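PDB 1F5M: GAF from Saccharomyces cerevisiae, which reduces the R-enantiomer of free methionine sulfoxide to methionine, with thioredoxin as reductant, and helps protect the yeast cell against oxidative stress. Local coordinates for the interface of chains A and B. Numbering follows the deposited sequence. Chains: chain A/B, GAF.

Contact 1: the interface of chains A and B. Residues chain A 42-43, 82-84; chain B 43, 47, 84.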
# COMPACT_ATOMS: atom_id res chain seq x y z
N TRP A 42 -7.99 -3.29 -10.09
CA TRP A 42 -6.88 -2.35 -10.00
C TRP A 42 -6.27 -2.18 -8.61
O TRP A 42 -5.05 -2.00 -8.48
CB TRP A 42 -7.30 -1.00 -10.62
CG TRP A 42 -8.25 -0.22 -9.79
CD1 TRP A 42 -9.62 -0.16 -9.93
CD2 TRP A 42 -7.91 0.69 -8.73
NE1 TRP A 42 -10.14 0.75 -9.01
CE2 TRP A 42 -9.11 1.28 -8.27
CE3 TRP A 42 -6.70 1.07 -8.13
CZ2 TRP A 42 -9.14 2.22 -7.23
CZ3 TRP A 42 -6.73 2.02 -7.09
CH2 TRP A 42 -7.93 2.58 -6.66
N VAL A 43 -7.07 -2.27 -7.55
CA VAL A 43 -6.48 -2.11 -6.22
C VAL A 43 -5.44 -3.19 -6.05
O VAL A 43 -4.31 -2.91 -5.64
CB VAL A 43 -7.51 -2.20 -5.10
CG1 VAL A 43 -6.85 -2.00 -3.76
CG2 VAL A 43 -8.56 -1.13 -5.28
N LEU A 82 -5.96 9.19 -3.20
CA LEU A 82 -4.90 8.31 -2.69
C LEU A 82 -5.20 6.84 -3.02
O LEU A 82 -6.33 6.41 -2.83
CB LEU A 82 -4.77 8.45 -1.17
CG LEU A 82 -3.38 8.42 -0.49
CD1 LEU A 82 -3.53 7.81 0.93
CD2 LEU A 82 -2.36 7.67 -1.28
N GLY A 83 -4.20 6.12 -3.52
CA GLY A 83 -4.34 4.71 -3.87
C GLY A 83 -3.25 3.95 -3.14
O GLY A 83 -2.59 4.53 -2.27
N PRO A 84 -2.99 2.66 -3.47
CA PRO A 84 -1.94 1.92 -2.76
C PRO A 84 -0.57 2.53 -2.84
O PRO A 84 -0.18 3.14 -3.88
CB PRO A 84 -1.96 0.53 -3.42
CG PRO A 84 -3.39 0.40 -3.88
CD PRO A 84 -3.67 1.80 -4.44
N VAL B 43 -10.17 2.85 -0.49
CA VAL B 43 -8.79 2.58 -0.87
C VAL B 43 -7.88 3.57 -0.19
O VAL B 43 -6.84 3.21 0.34
CB VAL B 43 -8.56 2.66 -2.43
CG1 VAL B 43 -7.08 2.41 -2.75
CG2 VAL B 43 -9.40 1.59 -3.15
N SER B 47 -5.20 2.48 2.59
CA SER B 47 -3.80 2.64 2.26
C SER B 47 -3.08 3.34 3.38
O SER B 47 -1.99 2.95 3.72
CB SER B 47 -3.65 3.44 0.96
OG SER B 47 -4.13 2.65 -0.12
N PRO B 84 -4.73 -2.65 -0.16
CA PRO B 84 -3.50 -1.94 0.23
C PRO B 84 -2.70 -2.58 1.34
O PRO B 84 -3.25 -3.11 2.35
CB PRO B 84 -4.00 -0.55 0.64
CG PRO B 84 -5.26 -0.36 -0.17
CD PRO B 84 -5.90 -1.76 -0.08
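The hydroxyl of B:Ser47 sits between two backbone carbonyls, one from each subunit. Its OG donates a firm bond of 2.8 Å to the O of B:Val43, one turn earlier in helix 42-59, arriving above the plane of that carbonyl. This bond takes most of the one hydrogen, and A:Gly83 O, 3.2 Å from the same OG, can only share it weakly. Replaced by alanine, this position would lose the hydroxyl, and B:Val43 O is likely to be left without its side-chain donor. Beside the serine, B:Val43 divides its two methyls between different surfaces. With CG1 anti to the backbone N (chi1 178°), that branch faces strand 79-85, lying 3.7 Å from A:Gly83 CA and also touching CD of A:Pro84. CG2 points at A:Val43, and the two valines meet tip to tip, CG2 to CG2, at 3.6 Å. The indole of A:Trp42 adds its CH2 corner, 3.9 Å from B:Val43 CG2, while A:Val43 CG2 rests over the centre of one ring face within its own chain. A:Val43 sends CG1 to B:Pro84 CD, crossing it obliquely at 3.8 Å. The patch supplies an apolar centre for the two-fold pairing in the deposited assembly, which may reflect a dimer.

Contact 2: the interface of chains A and B. Residues chain A 35, 39, 44, 48; chain B 81-82, 90, 92.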
# COMPACT_ATOMS: atom_id res chain seq x y z
N LEU A 35 2.25 -11.00 -12.18
CA LEU A 35 1.32 -10.84 -11.07
C LEU A 35 -0.04 -10.30 -11.42
O LEU A 35 -0.99 -10.62 -10.73
CB LEU A 35 1.92 -9.96 -9.98
CG LEU A 35 3.17 -10.60 -9.34
CD1 LEU A 35 4.15 -9.55 -8.88
CD2 LEU A 35 2.70 -11.49 -8.16
N GLN A 39 -6.09 -10.98 -12.81
CA GLN A 39 -7.26 -10.17 -12.43
C GLN A 39 -7.12 -8.78 -12.98
O GLN A 39 -6.01 -8.32 -13.18
CB GLN A 39 -7.38 -9.96 -10.90
CG GLN A 39 -6.59 -10.84 -9.94
CD GLN A 39 -5.09 -10.91 -10.17
OE1 GLN A 39 -4.41 -9.92 -10.48
NE2 GLN A 39 -4.56 -12.10 -10.00
N CYS A 44 -5.81 -4.42 -6.38
CA CYS A 44 -4.91 -5.57 -6.28
C CYS A 44 -3.63 -5.40 -7.06
O CYS A 44 -2.52 -5.59 -6.50
CB CYS A 44 -5.61 -6.85 -6.78
SG CYS A 44 -4.54 -8.32 -6.97
N ASN A 48 0.33 -4.53 -5.42
CA ASN A 48 1.55 -5.33 -5.68
C ASN A 48 2.53 -4.48 -6.49
O ASN A 48 3.77 -4.54 -6.28
CB ASN A 48 1.17 -6.66 -6.41
CG ASN A 48 0.91 -7.81 -5.41
OD1 ASN A 48 1.39 -7.74 -4.27
ND2 ASN A 48 0.20 -8.86 -5.83
N ILE B 81 -10.13 -10.24 -2.03
CA ILE B 81 -9.23 -9.71 -3.07
C ILE B 81 -8.19 -8.82 -2.36
O ILE B 81 -8.55 -8.03 -1.47
CB ILE B 81 -9.96 -8.81 -4.05
CG1 ILE B 81 -11.24 -9.47 -4.53
CG2 ILE B 81 -9.09 -8.52 -5.25
CD1 ILE B 81 -11.98 -8.55 -5.49
N LEU B 82 -6.94 -8.94 -2.79
CA LEU B 82 -5.82 -8.16 -2.23
C LEU B 82 -6.09 -6.65 -2.28
O LEU B 82 -6.44 -6.12 -3.35
CB LEU B 82 -4.55 -8.43 -3.06
CG LEU B 82 -3.16 -8.42 -2.37
CD1 LEU B 82 -2.12 -7.96 -3.36
CD2 LEU B 82 -3.15 -7.61 -1.15
N ALA B 90 2.22 -9.93 -2.54
CA ALA B 90 1.38 -10.93 -1.91
C ALA B 90 0.33 -11.56 -2.83
O ALA B 90 0.08 -11.05 -3.94
CB ALA B 90 0.68 -10.29 -0.73
N GLN B 92 -3.02 -12.57 -4.57
CA GLN B 92 -4.09 -11.73 -5.09
C GLN B 92 -5.51 -12.07 -4.66
O GLN B 92 -6.40 -11.20 -4.58
CB GLN B 92 -4.03 -11.74 -6.63
CG GLN B 92 -2.66 -11.38 -7.19
CD GLN B 92 -1.83 -12.59 -7.55
OE1 GLN B 92 -1.83 -13.61 -6.83
NE2 GLN B 92 -1.10 -12.50 -8.68
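A sharp turn at the second torsion of B:Gln92 (chi2 97°) sends its amide towards the end of helix 21-36, and A:Cys44, with SG anti to the backbone N (chi1 171°), lays that sulfur 3.5 Å from B:Gln92 CB. The amide tip of B:Gln92 then donates from NE2 to A:Leu35 O at 2.8 Å, on a lone pair and in the carbonyl plane. Because that oxygen also lies nearly in the glutamine's own amide plane, the bond helps fix the rotation of the group. A:Gln39 closes in from another direction, the two amides inclined to each other and its NE2 3.4 Å from B:Gln92 CB, a packing contact.

A:Asn48 offers both ends of its amide to a single backbone unit. ND2 donates to B:Ala90 O at 2.9 Å, almost straight (169° at H), and OD1 accepts from B:Ala90 N at 2.9 Å, with that donor tilted from the carbonyl plane. This paired grip reads the main chain rather than the alanine side chain. B:Leu82 crosses the asparagine at about a right angle, CD1 3.7 Å from CG, and braces the amide. Together these groups clamp helices 21-36 and 42-59 of one subunit onto the stretch flanking B:Cys91, which is disulfide-bonded to B:Cys125, and so may help to hold in place this disulfide-bearing stretch, probably part of the redox machinery.

Contact 3: the interface of chains A and B. Residues chain A 88-89, 125-126; chain B 8-10.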
# COMPACT_ATOMS: atom_id res chain seq x y z
N LYS A 88 5.29 6.32 4.02
CA LYS A 88 4.58 6.93 5.16
C LYS A 88 3.23 7.47 4.71
O LYS A 88 3.00 7.65 3.52
CB LYS A 88 5.42 8.04 5.83
CG LYS A 88 6.79 7.55 6.33
CD LYS A 88 7.54 8.61 7.12
CE LYS A 88 8.93 8.09 7.51
NZ LYS A 88 9.65 9.13 8.31
N VAL A 89 2.36 7.74 5.68
CA VAL A 89 1.00 8.29 5.45
C VAL A 89 1.12 9.50 4.51
O VAL A 89 2.03 10.31 4.64
CB VAL A 89 0.37 8.62 6.82
CG1 VAL A 89 -0.90 9.49 6.68
CG2 VAL A 89 0.01 7.27 7.49
N CYS A 125 3.65 15.67 1.12
CA CYS A 125 2.97 14.71 2.00
C CYS A 125 3.97 14.26 3.05
O CYS A 125 3.59 13.95 4.18
CB CYS A 125 2.37 13.51 1.23
SG CYS A 125 1.22 14.08 -0.06
N ASP A 126 5.25 14.26 2.68
CA ASP A 126 6.35 13.89 3.60
C ASP A 126 7.28 15.11 3.62
O ASP A 126 7.83 15.53 2.56
CB ASP A 126 7.11 12.64 3.10
CG ASP A 126 8.13 12.11 4.12
OD1 ASP A 126 8.70 12.93 4.87
OD2 ASP A 126 8.38 10.87 4.19
N HIS B 8 3.21 17.38 8.54
CA HIS B 8 2.95 16.81 7.20
C HIS B 8 2.26 15.50 7.49
O HIS B 8 2.34 14.99 8.64
CB HIS B 8 4.25 16.52 6.43
CG HIS B 8 4.94 17.75 5.94
ND1 HIS B 8 5.87 18.43 6.69
CD2 HIS B 8 4.82 18.44 4.77
CE1 HIS B 8 6.30 19.48 6.01
NE2 HIS B 8 5.68 19.51 4.84
N HIS B 9 1.58 14.97 6.47
CA HIS B 9 0.86 13.70 6.62
C HIS B 9 1.75 12.60 7.17
O HIS B 9 1.33 11.82 8.04
CB HIS B 9 0.26 13.24 5.27
CG HIS B 9 -0.99 13.95 4.89
ND1 HIS B 9 -1.00 15.27 4.49
CD2 HIS B 9 -2.28 13.55 4.91
CE1 HIS B 9 -2.25 15.65 4.28
NE2 HIS B 9 -3.04 14.63 4.53
N ALA B 10 2.98 12.56 6.70
CA ALA B 10 3.93 11.53 7.12
C ALA B 10 4.19 11.49 8.65
O ALA B 10 4.58 10.44 9.19
CB ALA B 10 5.23 11.71 6.36
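B:Ala10, near the start of the short 3-10 helix 9-13, plugs into the disulfide-bearing face of the partner's GAF domain, a member of the free methionine sulfoxide reductase family. Here the packing is close. B:Ala10 N donates to A:Cys125 O at 2.9 Å, nearly in line with the C=O bond (165° at the oxygen). The carbonyl thus meets the N-terminal end of the 3-10 helix, which may polarise it slightly. The methyl of B:Ala10 is flanked on two adjacent sides, its CB 3.7 Å from A:Asp126 CG and 3.7 Å from A:Lys88 CB. A chi1 of -172° swings the A:Asp126 carboxylate away from its backbone N and alongside that methyl. A:Val89 O comes near B:Ala10 N as well but is not hydrogen-bonded to it, the N-H being aimed at A:Cys125 O. On the adjoining side, A:Val89 presents CG1 to the backbone O of B:His9 at 3.5 Å.

Towards B:His8 the contact thins. This residue loses little surface to the partner, touching A:Cys125 O with its CB at 3.5 Å while the imidazole turns outward. Its ND1 remains 6.5 Å from A:Asp126 OD1, too far for a salt bridge, so any attraction there would be long-range. The extended chain of A:Lys88 likewise runs past: A:Lys88 CD lies 3.9 Å from B:Ala10 CB, carrying the terminal amine NZ onward.

Contact 1 lies between the other two, its C-alpha centre about 11 Å from that of contact 2 and about 16 Å from that of contact 3, while contacts 2 and 3 are about 25 Å apart. Helix 42-59 and strand 79-85 serve both contact 1 and contact 2. Equivalent segments of the two copies link contacts 2 and 3: B:Ala90 and B:Gln92 act in contact 2, A:Lys88 and A:Val89 in contact 3, around the Cys91-Cys125 disulfide of each chain. By the two-fold symmetry, each disulfide region is flanked by the partner's helices and N-terminal segment, so pairing may help to position it; the structure alone does not show an effect on catalysis.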